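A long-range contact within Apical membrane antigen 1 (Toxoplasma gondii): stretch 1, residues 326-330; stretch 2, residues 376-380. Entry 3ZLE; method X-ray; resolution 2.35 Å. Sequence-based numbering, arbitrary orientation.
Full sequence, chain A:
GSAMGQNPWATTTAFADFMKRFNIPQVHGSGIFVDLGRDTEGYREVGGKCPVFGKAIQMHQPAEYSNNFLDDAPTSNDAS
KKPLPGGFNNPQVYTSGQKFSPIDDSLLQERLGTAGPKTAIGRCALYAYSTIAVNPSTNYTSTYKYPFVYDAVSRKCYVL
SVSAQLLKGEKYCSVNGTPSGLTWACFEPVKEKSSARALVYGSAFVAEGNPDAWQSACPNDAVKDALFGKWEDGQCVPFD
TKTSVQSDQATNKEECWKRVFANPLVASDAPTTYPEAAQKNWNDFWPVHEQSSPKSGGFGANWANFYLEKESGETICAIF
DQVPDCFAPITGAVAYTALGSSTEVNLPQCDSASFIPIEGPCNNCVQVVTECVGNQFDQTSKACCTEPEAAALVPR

Stretch 1 326-330: CFAPI
Stretch 2 376-380: QFDQT

Two extended segments of Toxoplasma gondii apical membrane antigen 1, 326-330 and 376-380, cross nearly at right angles: their N-to-C directions differ by 81° (signed -81°), and their axes approach to 6.0 Å. Phi/psi values are -158/171, -118/136, -95/111, -72/121 and -139/122 for Cys326 to Ile330, and -125/144, -57/137, -139/132, -121/120 and -138/155 for Gln376 to Thr380. The closest CA pair is Pro329 CA to Asp378 CA, 5.9 Å. No hydrogen bond links the stretches; packing buries 222 Å² summed over both sides.

Pro329 is its centre, with 89 Å² covered. Its CA-to-CB bond points toward stretch 2, and its ring, puckered C-gamma endo, lies against the backbone there: Pro329 CG is 3.5 Å from Phe377 O, 3.8 Å from Asp378 CA and 3.5 Å from Gln379 N. A compact ring suits this place, offering carbon to main chain.

Phe377 and Gln379 both direct CB toward stretch 1, whereas the CA-to-CB bond of Asp378, between them, points away; with chi1 -153° (t) and chi2 34°, Asp378 OD1 comes no nearer than 5.2 Å, to Pro329 CG. Phe377 CB makes an apolar contact with Pro329 CG at 3.9 Å, but at chi1 -92°, between wells, its buried ring leads away, chi2 -80° setting its plane. Gln379 has 64 Å² covered; its CB lies 3.7 Å from Pro329 CD. With chi1 -174° (t), chi2 153° (t) and chi3 -36°, its extended side chain reaches Ala328, placing Gln379 OE1 3.7 Å from Ala328 CA and 3.9 Å from Ala328 CB, while NE2 is hydrogen-bonded elsewhere in the structure. The small Ala328 methyl, directed sideways, lies beside this oxygen. Phe327 (chi1 -81°, m; chi2 -77°) turns its ring away, and Cys326 (chi1 54°, p) remains out of reach.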

# COMPACT_ATOMS: atom_id res chain seq x y z
N CYS A 326 4.23 17.90 -8.44
CA CYS A 326 5.65 18.21 -8.52
C CYS A 326 6.30 17.83 -7.22
O CYS A 326 5.62 17.41 -6.23
CB CYS A 326 5.86 19.71 -8.81
SG CYS A 326 4.99 20.75 -7.62
N PHE A 327 7.63 17.89 -7.23
CA PHE A 327 8.44 17.71 -6.06
C PHE A 327 9.22 18.97 -5.81
O PHE A 327 9.84 19.53 -6.72
CB PHE A 327 9.44 16.58 -6.30
CG PHE A 327 8.86 15.25 -6.09
CD1 PHE A 327 8.66 14.76 -4.81
CD2 PHE A 327 8.39 14.51 -7.18
CE1 PHE A 327 8.10 13.52 -4.61
CE2 PHE A 327 7.82 13.26 -6.98
CZ PHE A 327 7.69 12.76 -5.72
N ALA A 328 9.25 19.38 -4.54
CA ALA A 328 10.16 20.44 -4.12
C ALA A 328 11.45 19.81 -3.54
O ALA A 328 11.40 19.20 -2.47
CB ALA A 328 9.47 21.29 -3.03
N PRO A 329 12.59 19.94 -4.22
CA PRO A 329 13.77 19.26 -3.59
C PRO A 329 14.22 20.02 -2.34
O PRO A 329 14.47 21.23 -2.40
CB PRO A 329 14.86 19.31 -4.69
CG PRO A 329 14.47 20.48 -5.54
CD PRO A 329 12.95 20.62 -5.50
N ILE A 330 14.21 19.33 -1.21
CA ILE A 330 14.51 19.90 0.09
C ILE A 330 15.37 18.87 0.80
O ILE A 330 14.91 17.80 1.05
CB ILE A 330 13.25 20.02 0.97
CG1 ILE A 330 12.10 20.70 0.21
CG2 ILE A 330 13.59 20.70 2.30
CD1 ILE A 330 11.81 22.10 0.69
N GLN A 376 21.20 17.88 -10.51
CA GLN A 376 20.13 17.60 -9.54
C GLN A 376 19.14 18.74 -9.44
O GLN A 376 19.49 19.88 -9.66
CB GLN A 376 20.70 17.25 -8.15
CG GLN A 376 21.33 15.86 -8.09
CD GLN A 376 21.92 15.54 -6.72
OE1 GLN A 376 21.53 16.13 -5.70
NE2 GLN A 376 22.85 14.58 -6.68
N PHE A 377 17.87 18.40 -9.26
CA PHE A 377 16.86 19.40 -9.09
C PHE A 377 17.22 20.29 -7.91
O PHE A 377 17.67 19.80 -6.86
CB PHE A 377 15.49 18.75 -8.85
CG PHE A 377 14.70 18.54 -10.10
CD1 PHE A 377 14.00 19.59 -10.67
CD2 PHE A 377 14.76 17.32 -10.78
CE1 PHE A 377 13.27 19.41 -11.83
CE2 PHE A 377 14.06 17.14 -11.98
CZ PHE A 377 13.30 18.18 -12.49
N ASP A 378 17.02 21.59 -8.09
CA ASP A 378 17.24 22.53 -7.02
C ASP A 378 16.14 23.59 -7.00
O ASP A 378 15.72 24.09 -8.04
CB ASP A 378 18.62 23.17 -7.15
CG ASP A 378 19.19 23.63 -5.79
OD1 ASP A 378 18.92 22.96 -4.77
OD2 ASP A 378 19.87 24.69 -5.76
N GLN A 379 15.59 23.82 -5.82
CA GLN A 379 14.61 24.86 -5.58
C GLN A 379 15.18 25.78 -4.52
O GLN A 379 15.44 25.35 -3.41
CB GLN A 379 13.32 24.25 -5.06
CG GLN A 379 12.18 25.25 -4.93
CD GLN A 379 10.84 24.59 -5.07
OE1 GLN A 379 10.70 23.66 -5.84
NE2 GLN A 379 9.89 24.99 -4.24
N THR A 380 15.35 27.06 -4.84
CA THR A 380 15.85 28.00 -3.83
C THR A 380 15.11 29.32 -3.89
O THR A 380 14.65 29.73 -4.95
CB THR A 380 17.33 28.32 -4.03
OG1 THR A 380 17.51 28.81 -5.36
CG2 THR A 380 18.19 27.08 -3.82